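PDB 3OG9: protein yahD a copper inducible hydrolase, which is a copper-inducible member of the alpha/beta hydrolase fold that probably acts as a hydrolase and binds D-malate in its pocket. Local coordinates for residues K103-N114 with F127-L138. Residues are numbered along the deposited sequence; the frame is centred on the assembly and turned at random.
Sequences KMIAIGYSNGAN and FDKIIAFHGMQL. With MLT (D-malate), chain C.
Ala106 and Gly108 pair in parallel with Ile130 and Ala132, joining two neighbouring strands of a beta-alpha-beta unit at the centre of the alpha/beta-hydrolase sheet. Backbone bonds form the ladder: Ile131 N gives to Ala106 O (2.7 Å), Gly108 N to Ile131 O, and the last, Ser110 N to Phe133 O, is almost straight at 176°. Phe133 O also lies at the edge of the Tyr109 ring, near its plane.

Apolar contacts sort by face. Beside Ile130, Ala106 CB sits over the centre of the Phe127 ring in a CH-pi contact, 3.8 Å from the centroid. On the other face Ile107 CG2 lies 3.9 Å from Phe133 CE2, the two side chains running alongside each other.

Past the strands, the chain turns sharply at Ser110, consistent with a nucleophile elbow; its OG is hydrogen-bonded to His191. Polar contacts then converge on Asn114. With CG turned back beside its own backbone N (chi1 -67°), Asn114 OD1 takes the N-H of Met136 (N to OD1 2.7 Å) in a bent bond, the donor tilted out of the amide plane. Asn114 ND2 and Asn111 ND2 both donate to malate O2, at 2.8 and 2.9 Å. A leucine in place of Asn114 would probably leave Met136 N without its acceptor and malate with one donor fewer. Asn114 ND2 also donates to a water that passes a hydrogen on to His134 O.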
ATOM      1  N   LYS A 103      -4.189  -4.982  13.735  1.00 12.96           N
ATOM      2  CA  LYS A 103      -4.070  -3.563  14.092  1.00 13.97           C
ATOM      3  C   LYS A 103      -3.266  -2.788  13.044  1.00 12.46           C
ATOM      4  O   LYS A 103      -3.165  -1.564  13.104  1.00 11.32           O
ATOM      5  CB  LYS A 103      -3.365  -3.389  15.438  1.00 14.30           C
ATOM      6  CG  LYS A 103      -4.100  -3.978  16.643  1.00 18.33           C
ATOM      7  CD  LYS A 103      -3.358  -3.658  17.980  1.00 18.09           C
ATOM      8  CE  LYS A 103      -3.380  -2.157  18.335  1.00 24.77           C
ATOM      9  NZ  LYS A 103      -2.486  -1.779  19.510  1.00 25.10           N
ATOM     10  N   MET A 104      -2.683  -3.522  12.101  1.00 10.91           N
ATOM     11  CA  MET A 104      -1.745  -2.969  11.143  1.00 10.71           C
ATOM     12  C   MET A 104      -2.328  -1.886  10.219  1.00  8.28           C
ATOM     13  O   MET A 104      -3.449  -1.995   9.687  1.00  7.68           O
ATOM     14  CB  MET A 104      -1.132  -4.121  10.339  1.00 10.41           C
ATOM     15  CG  MET A 104       0.224  -3.850   9.786  1.00 13.18           C
ATOM     16  SD  MET A 104       1.033  -5.456   9.397  1.00 16.02           S
ATOM     17  CE  MET A 104       2.047  -5.812  10.827  1.00 13.99           C
ATOM     18  N   ILE A 105      -1.535  -0.831  10.046  1.00  7.31           N
ATOM     19  CA  ILE A 105      -1.860   0.270   9.147  1.00  7.00           C
ATOM     20  C   ILE A 105      -0.849   0.168   8.011  1.00  6.33           C
ATOM     21  O   ILE A 105       0.338   0.330   8.235  1.00  5.80           O
ATOM     22  CB  ILE A 105      -1.726   1.614   9.825  1.00  6.54           C
ATOM     23  CG1 ILE A 105      -2.696   1.739  11.012  1.00  7.55           C
ATOM     24  CG2 ILE A 105      -1.987   2.786   8.821  1.00  7.97           C
ATOM     25  CD1 ILE A 105      -2.266   2.915  11.939  1.00  9.55           C
ATOM     26  N   ALA A 106      -1.326  -0.144   6.812  1.00  6.46           N
ATOM     27  CA  ALA A 106      -0.449  -0.183   5.637  1.00  5.63           C
ATOM     28  C   ALA A 106      -0.299   1.200   5.100  1.00  5.86           C
ATOM     29  O   ALA A 106      -1.299   1.930   4.952  1.00  5.79           O
ATOM     30  CB  ALA A 106      -1.004  -1.109   4.528  1.00  6.58           C
ATOM     31  N   ILE A 107       0.959   1.563   4.830  1.00  4.72           N
ATOM     32  CA  ILE A 107       1.311   2.845   4.207  1.00  4.76           C
ATOM     33  C   ILE A 107       2.160   2.504   2.995  1.00  4.49           C
ATOM     34  O   ILE A 107       3.253   1.953   3.130  1.00  4.61           O
ATOM     35  CB  ILE A 107       2.105   3.774   5.173  1.00  5.09           C
ATOM     36  CG1 ILE A 107       1.304   4.039   6.477  1.00  4.31           C
ATOM     37  CG2 ILE A 107       2.422   5.116   4.455  1.00  3.84           C
ATOM     38  CD1 ILE A 107       2.076   4.819   7.546  1.00  5.93           C
ATOM     39  N   GLY A 108       1.639   2.781   1.805  1.00  4.82           N
ATOM     40  CA  GLY A 108       2.340   2.422   0.581  1.00  5.23           C
ATOM     41  C   GLY A 108       2.384   3.596  -0.360  1.00  5.31           C
ATOM     42  O   GLY A 108       1.546   4.525  -0.293  1.00  5.41           O
ATOM     43  N   TYR A 109       3.343   3.559  -1.266  1.00  5.97           N
ATOM     44  CA  TYR A 109       3.444   4.581  -2.290  1.00  6.32           C
ATOM     45  C   TYR A 109       3.558   3.860  -3.640  1.00  6.18           C
ATOM     46  O   TYR A 109       4.418   2.999  -3.795  1.00  5.77           O
ATOM     47  CB  TYR A 109       4.673   5.437  -2.010  1.00  5.99           C
ATOM     48  CG  TYR A 109       5.061   6.418  -3.109  1.00  9.25           C
ATOM     49  CD1 TYR A 109       4.094   7.028  -3.911  1.00  7.69           C
ATOM     50  CD2 TYR A 109       6.406   6.727  -3.329  1.00  8.91           C
ATOM     51  CE1 TYR A 109       4.457   7.938  -4.915  1.00  8.63           C
ATOM     52  CE2 TYR A 109       6.781   7.632  -4.322  1.00  9.99           C
ATOM     53  CZ  TYR A 109       5.807   8.215  -5.116  1.00 11.92           C
ATOM     54  OH  TYR A 109       6.191   9.103  -6.097  1.00 12.80           O
ATOM     55  N   SER A 110       2.674   4.200  -4.578  1.00  6.00           N
ATOM     56  CA  SER A 110       2.730   3.657  -5.960  1.00  7.54           C
ATOM     57  C   SER A 110       2.728   2.116  -5.987  1.00  6.41           C
ATOM     58  O   SER A 110       1.810   1.494  -5.458  1.00  6.03           O
ATOM     59  CB  SER A 110       3.947   4.260  -6.670  1.00  6.73           C
ATOM     60  OG  SER A 110       3.815   4.167  -8.086  1.00 13.85           O
ATOM     61  N   ASN A 111       3.767   1.477  -6.540  1.00  7.51           N
ATOM     62  CA  ASN A 111       3.825  -0.011  -6.513  1.00  7.20           C
ATOM     63  C   ASN A 111       3.428  -0.654  -5.162  1.00  6.33           C
ATOM     64  O   ASN A 111       2.546  -1.533  -5.111  1.00  4.79           O
ATOM     65  CB  ASN A 111       5.215  -0.487  -6.974  1.00  6.98           C
ATOM     66  CG  ASN A 111       5.274  -1.978  -7.276  1.00  8.78           C
ATOM     67  OD1 ASN A 111       6.218  -2.653  -6.880  1.00  9.12           O
ATOM     68  ND2 ASN A 111       4.304  -2.484  -8.041  1.00  8.97           N
ATOM     69  N   GLY A 112       4.056  -0.221  -4.060  1.00  6.03           N
ATOM     70  CA  GLY A 112       3.690  -0.771  -2.722  1.00  5.03           C
ATOM     71  C   GLY A 112       2.218  -0.531  -2.329  1.00  6.64           C
ATOM     72  O   GLY A 112       1.567  -1.395  -1.744  1.00  6.76           O
ATOM     73  N   ALA A 113       1.698   0.651  -2.643  1.00  5.06           N
ATOM     74  CA  ALA A 113       0.308   1.004  -2.339  1.00  5.45           C
ATOM     75  C   ALA A 113      -0.653   0.065  -3.102  1.00  6.86           C
ATOM     76  O   ALA A 113      -1.662  -0.401  -2.562  1.00  6.79           O
ATOM     77  CB  ALA A 113       0.058   2.464  -2.726  1.00  6.15           C
ATOM     78  N   ASN A 114      -0.308  -0.222  -4.353  1.00  5.75           N
ATOM     79  CA  ASN A 114      -1.100  -1.087  -5.231  1.00  6.28           C
ATOM     80  C   ASN A 114      -1.206  -2.495  -4.709  1.00  6.30           C
ATOM     81  O   ASN A 114      -2.289  -3.115  -4.759  1.00  6.07           O
ATOM     82  CB  ASN A 114      -0.470  -1.075  -6.650  1.00  5.88           C
ATOM     83  CG  ASN A 114      -0.589   0.277  -7.296  1.00  7.51           C
ATOM     84  OD1 ASN A 114      -1.399   1.078  -6.845  1.00  9.94           O
ATOM     85  ND2 ASN A 114       0.193   0.546  -8.361  1.00  6.95           N
ATOM     86  N   PHE A 127      -5.708  -5.872   7.233  1.00 11.39           N
ATOM     87  CA  PHE A 127      -5.239  -4.568   7.746  1.00 10.60           C
ATOM     88  C   PHE A 127      -6.379  -3.826   8.459  1.00  9.27           C
ATOM     89  O   PHE A 127      -7.551  -3.913   8.060  1.00 10.30           O
ATOM     90  CB  PHE A 127      -4.757  -3.640   6.616  1.00 10.37           C
ATOM     91  CG  PHE A 127      -3.546  -4.132   5.858  1.00 10.73           C
ATOM     92  CD1 PHE A 127      -2.322  -4.298   6.497  1.00 11.24           C
ATOM     93  CD2 PHE A 127      -3.638  -4.367   4.484  1.00 10.88           C
ATOM     94  CE1 PHE A 127      -1.189  -4.731   5.779  1.00 12.15           C
ATOM     95  CE2 PHE A 127      -2.535  -4.788   3.760  1.00 10.65           C
ATOM     96  CZ  PHE A 127      -1.307  -4.978   4.407  1.00 10.46           C
ATOM     97  N   ASP A 128      -6.025  -3.053   9.473  1.00  9.33           N
ATOM     98  CA  ASP A 128      -7.014  -2.198  10.121  1.00  9.77           C
ATOM     99  C   ASP A 128      -7.349  -0.979   9.244  1.00  8.66           C
ATOM    100  O   ASP A 128      -8.527  -0.605   9.100  1.00  7.24           O
ATOM    101  CB  ASP A 128      -6.522  -1.750  11.495  1.00  9.12           C
ATOM    102  CG  ASP A 128      -7.558  -0.905  12.214  1.00 14.67           C
ATOM    103  OD1 ASP A 128      -8.694  -1.402  12.371  1.00 13.95           O
ATOM    104  OD2 ASP A 128      -7.247   0.249  12.583  1.00 17.07           O
ATOM    105  N   LYS A 129      -6.300  -0.364   8.678  1.00  6.98           N
ATOM    106  CA  LYS A 129      -6.433   0.818   7.800  1.00  7.46           C
ATOM    107  C   LYS A 129      -5.391   0.758   6.699  1.00  7.45           C
ATOM    108  O   LYS A 129      -4.389   0.044   6.838  1.00  7.11           O
ATOM    109  CB  LYS A 129      -6.138   2.101   8.564  1.00  7.87           C
ATOM    110  CG  LYS A 129      -7.081   2.404   9.653  1.00 10.61           C
ATOM    111  CD  LYS A 129      -6.740   3.690  10.313  1.00 13.46           C
ATOM    112  CE  LYS A 129      -7.805   3.993  11.312  1.00 15.70           C
ATOM    113  NZ  LYS A 129      -7.857   2.994  12.426  1.00 19.20           N
ATOM    114  N   ILE A 130      -5.629   1.512   5.616  1.00  7.23           N
ATOM    115  CA  ILE A 130      -4.643   1.669   4.539  1.00  6.76           C
ATOM    116  C   ILE A 130      -4.503   3.140   4.175  1.00  6.64           C
ATOM    117  O   ILE A 130      -5.486   3.860   4.064  1.00  6.52           O
ATOM    118  CB  ILE A 130      -5.075   0.878   3.271  1.00  7.22           C
ATOM    119  CG1 ILE A 130      -5.050  -0.628   3.552  1.00  7.94           C
ATOM    120  CG2 ILE A 130      -4.133   1.188   2.052  1.00  7.51           C
ATOM    121  CD1 ILE A 130      -5.222  -1.482   2.303  1.00  9.33           C
ATOM    122  N   ILE A 131      -3.262   3.580   4.011  1.00  6.52           N
ATOM    123  CA  ILE A 131      -2.945   4.880   3.461  1.00  5.59           C
ATOM    124  C   ILE A 131      -2.209   4.557   2.172  1.00  6.03           C
ATOM    125  O   ILE A 131      -1.088   4.009   2.205  1.00  5.40           O
ATOM    126  CB  ILE A 131      -2.044   5.679   4.444  1.00  6.61           C
ATOM    127  CG1 ILE A 131      -2.862   6.008   5.703  1.00  7.99           C
ATOM    128  CG2 ILE A 131      -1.508   7.006   3.794  1.00  6.70           C
ATOM    129  CD1 ILE A 131      -2.116   6.645   6.853  1.00  5.70           C
ATOM    130  N   ALA A 132      -2.842   4.868   1.034  1.00  5.33           N
ATOM    131  CA  ALA A 132      -2.262   4.529  -0.290  1.00  5.11           C
ATOM    132  C   ALA A 132      -1.966   5.804  -1.053  1.00  4.92           C
ATOM    133  O   ALA A 132      -2.895   6.476  -1.475  1.00  7.08           O
ATOM    134  CB  ALA A 132      -3.242   3.691  -1.105  1.00  3.53           C
ATOM    135  N   PHE A 133      -0.694   6.145  -1.226  1.00  5.25           N
ATOM    136  CA  PHE A 133      -0.328   7.310  -2.040  1.00  5.36           C
ATOM    137  C   PHE A 133      -0.150   6.938  -3.490  1.00  5.64           C
ATOM    138  O   PHE A 133       0.688   6.086  -3.823  1.00  5.21           O
ATOM    139  CB  PHE A 133       0.940   7.977  -1.522  1.00  4.27           C
ATOM    140  CG  PHE A 133       0.848   8.448  -0.079  1.00  5.94           C
ATOM    141  CD1 PHE A 133       0.034   9.524   0.274  1.00  7.14           C
ATOM    142  CD2 PHE A 133       1.611   7.833   0.924  1.00  4.00           C
ATOM    143  CE1 PHE A 133      -0.039   9.968   1.631  1.00  6.32           C
ATOM    144  CE2 PHE A 133       1.542   8.276   2.277  1.00  4.24           C
ATOM    145  CZ  PHE A 133       0.727   9.331   2.622  1.00  5.18           C
ATOM    146  N   HIS A 134      -0.954   7.563  -4.345  1.00  5.61           N
ATOM    147  CA  HIS A 134      -0.917   7.342  -5.793  1.00  6.38           C
ATOM    148  C   HIS A 134      -1.064   5.878  -6.201  1.00  6.37           C
ATOM    149  O   HIS A 134      -0.315   5.357  -7.054  1.00  5.39           O
ATOM    150  CB  HIS A 134       0.327   8.021  -6.396  1.00  6.62           C
ATOM    151  CG  HIS A 134       0.350   9.476  -6.088  1.00  6.96           C
ATOM    152  ND1 HIS A 134      -0.555  10.349  -6.648  1.00  9.51           N
ATOM    153  CD2 HIS A 134       1.061  10.190  -5.186  1.00  6.65           C
ATOM    154  CE1 HIS A 134      -0.386  11.549  -6.118  1.00 11.05           C
ATOM    155  NE2 HIS A 134       0.594  11.480  -5.236  1.00  9.12           N
ATOM    156  N   GLY A 135      -2.074   5.246  -5.600  1.00  7.19           N
ATOM    157  CA  GLY A 135      -2.434   3.880  -5.904  1.00  7.26           C
ATOM    158  C   GLY A 135      -3.408   3.775  -7.081  1.00  7.83           C
ATOM    159  O   GLY A 135      -3.970   4.785  -7.584  1.00  7.20           O
ATOM    160  N   MET A 136      -3.642   2.527  -7.502  1.00  7.11           N
ATOM    161  CA  MET A 136      -4.497   2.244  -8.628  1.00  7.57           C
ATOM    162  C   MET A 136      -5.036   0.840  -8.535  1.00  7.21           C
ATOM    163  O   MET A 136      -4.556   0.043  -7.734  1.00  5.78           O
ATOM    164  CB  MET A 136      -3.696   2.389  -9.925  1.00  7.59           C
ATOM    165  CG  MET A 136      -2.610   1.298 -10.139  1.00  8.33           C
ATOM    166  SD  MET A 136      -1.451   1.809 -11.421  1.00 15.11           S
ATOM    167  CE  MET A 136      -2.572   2.111 -12.738  1.00 11.06           C
ATOM    168  N   GLN A 137      -6.034   0.535  -9.375  1.00  6.18           N
ATOM    169  CA  GLN A 137      -6.502  -0.843  -9.513  1.00  7.22           C
ATOM    170  C   GLN A 137      -5.522  -1.666 -10.389  1.00  7.86           C
ATOM    171  O   GLN A 137      -5.206  -1.257 -11.500  1.00  9.12           O
ATOM    172  CB  GLN A 137      -7.918  -0.837 -10.119  1.00  7.59           C
ATOM    173  CG  GLN A 137      -8.519  -2.212 -10.202  1.00 10.43           C
ATOM    174  CD  GLN A 137      -9.728  -2.276 -11.062  1.00 17.05           C
ATOM    175  OE1 GLN A 137      -9.658  -2.052 -12.284  1.00 15.45           O
ATOM    176  NE2 GLN A 137     -10.862  -2.600 -10.446  1.00 16.48           N
ATOM    177  N   LEU A 138      -5.071  -2.823  -9.900  1.00  8.17           N
ATOM    178  CA  LEU A 138      -4.207  -3.732 -10.668  1.00  9.40           C
ATOM    179  C   LEU A 138      -4.982  -4.755 -11.542  1.00 10.63           C
ATOM    180  O   LEU A 138      -4.510  -5.151 -12.608  1.00 10.14           O
ATOM    181  CB  LEU A 138      -3.297  -4.495  -9.693  1.00  8.82           C
ATOM    182  CG  LEU A 138      -2.329  -3.589  -8.939  1.00  8.48           C
ATOM    183  CD1 LEU A 138      -1.448  -4.451  -8.099  1.00  8.52           C
ATOM    184  CD2 LEU A 138      -1.505  -2.736  -9.948  1.00  3.41           C
TER
HETATM  185  C1  MLT C 500       2.702  -0.746 -10.535  1.00 18.36           C
HETATM  186  O1  MLT C 500       3.516  -1.531 -11.092  1.00 16.02           O
HETATM  187  O2  MLT C 500       2.262  -0.996  -9.386  1.00 13.79           O
HETATM  188  C2  MLT C 500       2.226   0.494 -11.257  1.00 21.36           C
HETATM  189  O3  MLT C 500       2.749   0.573 -12.571  1.00 24.21           O
HETATM  190  C3  MLT C 500       2.547   1.765 -10.470  1.00 22.27           C
HETATM  191  C4  MLT C 500       4.027   2.052 -10.368  1.00 25.72           C
HETATM  192  O4  MLT C 500       4.379   3.250 -10.403  1.00 28.98           O
HETATM  193  O5  MLT C 500       4.914   1.168 -10.231  1.00 22.41           O
HETATM  194  O   HOH W   1      -4.907   0.269  13.937  1.00 17.21           O
HETATM  195  O   HOH W   2       0.147   3.483  -8.970  1.00  7.92           O
HETATM  196  O   HOH W   3      -4.666  -2.290  -6.267  1.00  7.93           O